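Local coordinates for DUF3861 domain-containing protein (Pectobacterium atrosepticum SCRI1043, PDB 3CJL) that is of unknown function but forms a two-subunit assembly in which each chain joins a two-stranded antiparallel sheet to a set of helices, at residues 51-63 against 74-86. Sequence-based numbering, arbitrary orientation.
With EDO (1,2-ethanediol), chain C.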
loop_
_atom_site.group_PDB
_atom_site.type_symbol
_atom_site.label_atom_id
_atom_site.label_comp_id
_atom_site.label_asym_id
_atom_site.label_seq_id
_atom_site.Cartn_x
_atom_site.Cartn_y
_atom_site.Cartn_z
ATOM N N PHE A 51 2.368 -5.483 4.255
ATOM C CA PHE A 51 1.013 -5.740 3.789
ATOM C C PHE A 51 0.026 -4.730 4.351
ATOM O O PHE A 51 -0.762 -4.158 3.599
ATOM C CB PHE A 51 0.650 -7.211 4.116
ATOM C CG PHE A 51 -0.793 -7.487 4.285
ATOM C CD1 PHE A 51 -1.627 -7.635 3.201
ATOM C CD2 PHE A 51 -1.319 -7.652 5.548
ATOM C CE1 PHE A 51 -2.973 -7.901 3.407
ATOM C CE2 PHE A 51 -2.643 -7.918 5.729
ATOM C CZ PHE A 51 -3.461 -8.039 4.662
HETATM N N MSE A 52 0.094 -4.489 5.654
HETATM C CA MSE A 52 -0.809 -3.551 6.330
HETATM C C MSE A 52 -0.547 -2.103 5.948
HETATM O O MSE A 52 -1.479 -1.354 5.717
HETATM C CB MSE A 52 -0.718 -3.744 7.838
HETATM C CG MSE A 52 -1.356 -5.072 8.312
HETATM SE SE MSE A 52 -3.315 -5.209 8.009
HETATM C CE MSE A 52 -3.726 -3.411 8.589
ATOM N N VAL A 53 0.719 -1.712 5.834
ATOM C CA VAL A 53 1.064 -0.353 5.385
ATOM C C VAL A 53 0.574 -0.123 3.959
ATOM O O VAL A 53 -0.050 0.898 3.664
ATOM C CB VAL A 53 2.588 -0.087 5.472
ATOM C CG1 VAL A 53 2.977 1.212 4.748
ATOM C CG2 VAL A 53 3.028 -0.037 6.929
ATOM N N GLY A 54 0.858 -1.079 3.085
ATOM C CA GLY A 54 0.480 -0.988 1.690
ATOM C C GLY A 54 -1.009 -0.915 1.473
ATOM O O GLY A 54 -1.478 -0.052 0.738
ATOM N N LEU A 55 -1.736 -1.807 2.138
ATOM C CA LEU A 55 -3.209 -1.846 2.106
ATOM C C LEU A 55 -3.913 -0.549 2.600
ATOM O O LEU A 55 -4.888 -0.099 2.000
ATOM C CB LEU A 55 -3.671 -3.022 2.959
ATOM C CG LEU A 55 -5.145 -3.373 3.029
ATOM C CD1 LEU A 55 -5.616 -3.808 1.667
ATOM C CD2 LEU A 55 -5.331 -4.468 4.067
ATOM N N LYS A 56 -3.449 0.007 3.722
ATOM C CA LYS A 56 -3.987 1.258 4.248
ATOM C C LYS A 56 -3.670 2.447 3.331
ATOM O O LYS A 56 -4.501 3.321 3.160
ATOM C CB LYS A 56 -3.482 1.557 5.664
ATOM C CG LYS A 56 -3.755 0.514 6.745
ATOM C CD LYS A 56 -5.151 -0.097 6.758
ATOM C CE LYS A 56 -6.194 0.830 7.249
ATOM N NZ LYS A 56 -7.498 0.060 7.401
ATOM N N LEU A 57 -2.480 2.479 2.737
ATOM C CA LEU A 57 -2.131 3.534 1.783
ATOM C C LEU A 57 -3.019 3.479 0.555
ATOM O O LEU A 57 -3.654 4.464 0.242
ATOM C CB LEU A 57 -0.659 3.468 1.354
ATOM C CG LEU A 57 0.377 3.968 2.362
ATOM C CD1 LEU A 57 1.793 3.674 1.848
ATOM C CD2 LEU A 57 0.179 5.463 2.665
ATOM N N PHE A 58 -3.093 2.335 -0.127
ATOM C CA PHE A 58 -3.891 2.284 -1.360
ATOM C C PHE A 58 -5.397 2.284 -1.087
ATOM O O PHE A 58 -6.136 2.893 -1.842
ATOM C CB PHE A 58 -3.351 1.244 -2.386
ATOM C CG PHE A 58 -4.094 -0.058 -2.462
ATOM C CD1 PHE A 58 -5.255 -0.157 -3.214
ATOM C CD2 PHE A 58 -3.552 -1.223 -1.913
ATOM C CE1 PHE A 58 -5.931 -1.355 -3.328
ATOM C CE2 PHE A 58 -4.208 -2.448 -2.041
ATOM C CZ PHE A 58 -5.402 -2.510 -2.744
ATOM N N GLY A 59 -5.823 1.710 0.039
ATOM C CA GLY A 59 -7.223 1.702 0.448
ATOM C C GLY A 59 -7.807 3.067 0.774
ATOM O O GLY A 59 -8.940 3.356 0.416
ATOM N N GLU A 60 -7.028 3.886 1.465
ATOM C CA GLU A 60 -7.366 5.289 1.713
ATOM C C GLU A 60 -7.557 6.091 0.410
ATOM O O GLU A 60 -8.507 6.861 0.296
ATOM C CB GLU A 60 -6.279 5.924 2.580
ATOM C CG GLU A 60 -6.463 7.391 2.905
ATOM C CD GLU A 60 -7.787 7.699 3.596
ATOM O OE1 GLU A 60 -8.222 6.910 4.473
ATOM O OE2 GLU A 60 -8.385 8.745 3.251
ATOM N N VAL A 61 -6.684 5.906 -0.574
ATOM C CA VAL A 61 -6.828 6.621 -1.864
ATOM C C VAL A 61 -8.129 6.250 -2.587
ATOM O O VAL A 61 -8.820 7.109 -3.141
ATOM C CB VAL A 61 -5.620 6.397 -2.803
ATOM C CG1 VAL A 61 -5.881 7.044 -4.159
ATOM C CG2 VAL A 61 -4.358 6.989 -2.194
HETATM N N MSE A 62 -8.451 4.974 -2.584
HETATM C CA MSE A 62 -9.704 4.504 -3.155
HETATM C C MSE A 62 -10.928 5.058 -2.405
HETATM O O MSE A 62 -11.921 5.381 -3.047
HETATM C CB MSE A 62 -9.723 2.980 -3.201
HETATM C CG MSE A 62 -8.680 2.445 -4.170
HETATM SE SE MSE A 62 -8.822 0.538 -4.561
HETATM C CE MSE A 62 -9.311 -0.109 -2.784
HETATM N N MSE A 63 -10.855 5.185 -1.078
HETATM C CA MSE A 63 -11.926 5.846 -0.300
HETATM C C MSE A 63 -12.116 7.289 -0.768
HETATM O O MSE A 63 -13.230 7.760 -0.879
HETATM C CB MSE A 63 -11.606 5.933 1.204
HETATM C CG MSE A 63 -11.535 4.651 2.011
HETATM SE SE MSE A 63 -12.923 3.404 1.622
HETATM C CE MSE A 63 -11.890 2.146 0.325
ATOM N N PHE A 74 -14.189 -2.304 -8.407
ATOM C CA PHE A 74 -13.312 -3.043 -7.474
ATOM C C PHE A 74 -13.723 -2.862 -6.002
ATOM O O PHE A 74 -13.213 -3.562 -5.117
ATOM C CB PHE A 74 -11.872 -2.541 -7.664
ATOM C CG PHE A 74 -10.808 -3.351 -6.944
ATOM C CD1 PHE A 74 -10.683 -4.718 -7.152
ATOM C CD2 PHE A 74 -9.887 -2.723 -6.110
ATOM C CE1 PHE A 74 -9.680 -5.452 -6.501
ATOM C CE2 PHE A 74 -8.886 -3.441 -5.462
ATOM C CZ PHE A 74 -8.784 -4.800 -5.659
ATOM N N SER A 75 -14.627 -1.920 -5.737
ATOM C CA SER A 75 -15.036 -1.618 -4.375
ATOM C C SER A 75 -15.698 -2.817 -3.686
ATOM O O SER A 75 -15.522 -2.996 -2.492
ATOM C CB SER A 75 -15.974 -0.406 -4.338
ATOM O OG SER A 75 -17.147 -0.692 -5.072
ATOM N N ALA A 76 -16.430 -3.630 -4.450
ATOM C CA ALA A 76 -17.112 -4.803 -3.911
ATOM C C ALA A 76 -16.121 -5.879 -3.458
ATOM O O ALA A 76 -16.093 -6.198 -2.271
ATOM C CB ALA A 76 -18.134 -5.370 -4.914
ATOM N N PRO A 77 -15.306 -6.440 -4.381
ATOM C CA PRO A 77 -14.327 -7.447 -3.941
ATOM C C PRO A 77 -13.303 -6.939 -2.906
ATOM O O PRO A 77 -12.849 -7.717 -2.071
ATOM C CB PRO A 77 -13.657 -7.893 -5.243
ATOM C CG PRO A 77 -13.991 -6.863 -6.236
ATOM C CD PRO A 77 -15.257 -6.242 -5.841
ATOM N N PHE A 78 -12.987 -5.655 -2.938
ATOM C CA PHE A 78 -12.079 -5.066 -1.976
ATOM C C PHE A 78 -12.689 -5.021 -0.559
ATOM O O PHE A 78 -12.030 -5.341 0.419
ATOM C CB PHE A 78 -11.643 -3.658 -2.391
ATOM C CG PHE A 78 -10.592 -3.096 -1.492
ATOM C CD1 PHE A 78 -9.308 -3.651 -1.492
ATOM C CD2 PHE A 78 -10.885 -2.071 -0.589
ATOM C CE1 PHE A 78 -8.318 -3.168 -0.624
ATOM C CE2 PHE A 78 -9.899 -1.573 0.282
ATOM C CZ PHE A 78 -8.618 -2.114 0.258
ATOM N N ARG A 79 -13.941 -4.601 -0.467
ATOM C CA ARG A 79 -14.669 -4.635 0.788
ATOM C C ARG A 79 -14.787 -6.060 1.346
ATOM O O ARG A 79 -14.643 -6.256 2.538
ATOM C CB ARG A 79 -16.063 -4.028 0.619
ATOM C CG ARG A 79 -16.756 -3.817 1.952
ATOM C CD ARG A 79 -17.916 -2.805 1.862
ATOM N NE ARG A 79 -18.520 -2.576 3.176
ATOM C CZ ARG A 79 -19.329 -3.444 3.782
ATOM N NH1 ARG A 79 -19.662 -4.609 3.222
ATOM N NH2 ARG A 79 -19.824 -3.151 4.965
ATOM N N ALA A 80 -15.042 -7.039 0.480
ATOM C CA ALA A 80 -15.128 -8.436 0.893
ATOM C C ALA A 80 -13.784 -8.935 1.432
ATOM O O ALA A 80 -13.734 -9.690 2.400
ATOM C CB ALA A 80 -15.603 -9.317 -0.269
ATOM N N PHE A 81 -12.703 -8.503 0.793
ATOM C CA PHE A 81 -11.353 -8.826 1.235
ATOM C C PHE A 81 -11.092 -8.202 2.619
ATOM O O PHE A 81 -10.574 -8.867 3.524
ATOM C CB PHE A 81 -10.346 -8.329 0.193
ATOM C CG PHE A 81 -8.919 -8.472 0.601
ATOM C CD1 PHE A 81 -8.309 -9.718 0.599
ATOM C CD2 PHE A 81 -8.187 -7.369 0.989
ATOM C CE1 PHE A 81 -6.971 -9.848 0.958
ATOM C CE2 PHE A 81 -6.859 -7.497 1.356
ATOM C CZ PHE A 81 -6.253 -8.745 1.342
HETATM N N MSE A 82 -11.476 -6.941 2.779
HETATM C CA MSE A 82 -11.315 -6.242 4.054
HETATM C C MSE A 82 -12.107 -6.900 5.166
HETATM O O MSE A 82 -11.611 -7.015 6.274
HETATM C CB MSE A 82 -11.752 -4.783 3.954
HETATM C CG MSE A 82 -10.822 -3.873 3.148
HETATM SE SE MSE A 82 -8.991 -3.907 3.707
HETATM C CE MSE A 82 -9.254 -3.470 5.598
HETATM N N MSE A 83 -13.329 -7.329 4.867
HETATM C CA MSE A 83 -14.159 -7.999 5.865
HETATM C C MSE A 83 -13.570 -9.334 6.301
HETATM O O MSE A 83 -13.640 -9.670 7.470
HETATM C CB MSE A 83 -15.584 -8.208 5.361
HETATM C CG MSE A 83 -16.492 -7.004 5.554
HETATM SE SE MSE A 83 -18.199 -7.354 4.693
HETATM C CE MSE A 83 -18.436 -9.201 5.091
ATOM N N ASN A 84 -13.006 -10.092 5.367
ATOM C CA ASN A 84 -12.334 -11.343 5.712
ATOM C C ASN A 84 -11.074 -11.113 6.564
ATOM O O ASN A 84 -10.822 -11.885 7.486
ATOM C CB ASN A 84 -11.989 -12.149 4.471
ATOM C CG ASN A 84 -11.409 -13.503 4.814
ATOM O OD1 ASN A 84 -12.117 -14.374 5.311
ATOM N ND2 ASN A 84 -10.115 -13.683 4.571
ATOM N N LEU A 85 -10.301 -10.065 6.266
ATOM C CA LEU A 85 -9.132 -9.723 7.087
ATOM C C LEU A 85 -9.509 -9.316 8.511
ATOM O O LEU A 85 -8.769 -9.612 9.447
ATOM C CB LEU A 85 -8.283 -8.597 6.463
ATOM C CG LEU A 85 -7.451 -8.951 5.227
ATOM C CD1 LEU A 85 -6.842 -7.676 4.649
ATOM C CD2 LEU A 85 -6.365 -10.022 5.514
ATOM N N LYS A 86 -10.631 -8.619 8.669
ATOM C CA LYS A 86 -11.090 -8.178 9.998
ATOM C C LYS A 86 -11.650 -9.313 10.860
ATOM O O LYS A 86 -11.678 -9.189 12.079
ATOM C CB LYS A 86 -12.106 -7.046 9.882
ATOM C CG LYS A 86 -11.477 -5.746 9.412
ATOM C CD LYS A 86 -12.543 -4.721 9.086
ATOM C CE LYS A 86 -11.955 -3.492 8.449
ATOM N NZ LYS A 86 -13.058 -2.572 8.090
HETATM C C1 EDO C . -7.766 -4.386 10.263
HETATM O O1 EDO C . -7.218 -5.661 9.891
HETATM C C2 EDO C . -7.937 -3.506 9.024
HETATM O O2 EDO C . -8.437 -2.205 9.385
#
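The ring of F78 lies with one face under M62 and an edge against L55. The CE methyl of selenomethionine M62 comes down almost on the ring normal, 3.3 Å from the centroid of the F78 ring, a CH-pi contact with the methyl over the middle of the face. The opposite face lies under CG of M82, offset toward the rim, while L55 meets the edge, its CD1 3.6 Å from F78 CE1. With CG anti to the backbone N (chi1 -174°), the ring of F78 is directed across the interface as a knob among L55, F58, G59 and M62; at G59 the neighbouring helix presents bare backbone to it. The F58 ring reaches the same CE1 corner obliquely, the two planes inclined at 53°. M62 serves a second ring as well: its SE lies in the plane of F74, at the edge, 3.8 Å from F74 CD2, a Met-aromatic contact.

L55 answers as the reciprocal knob among F78, F81, M82 and L85. Its CD1 also approaches the edge of F81, and its CD2 meets M82 SE at 3.7 Å and L85 CD1 at 3.6 Å, tip to tip. Farther along, F51 points its ring edge at L85, with CZ 3.4 Å from L85 CD1. At the border, K56 NZ donates to O2 of an ethanediol, probably from the crystallisation liquor, at 3.2 Å and also forms a salt bridge with D28.

F74 stacks on F81 of the second subunit, and F81 on F74 of that subunit, which extends this aromatic layer into the dimer interface. The segment axes come within 12.3 Å of each other, running in roughly opposite senses but steeply crossed, at 137°; their apolar knobs-into-holes packing joins helix 45-64 to the C-terminal helix 75-86 of this DUF3861-family protein.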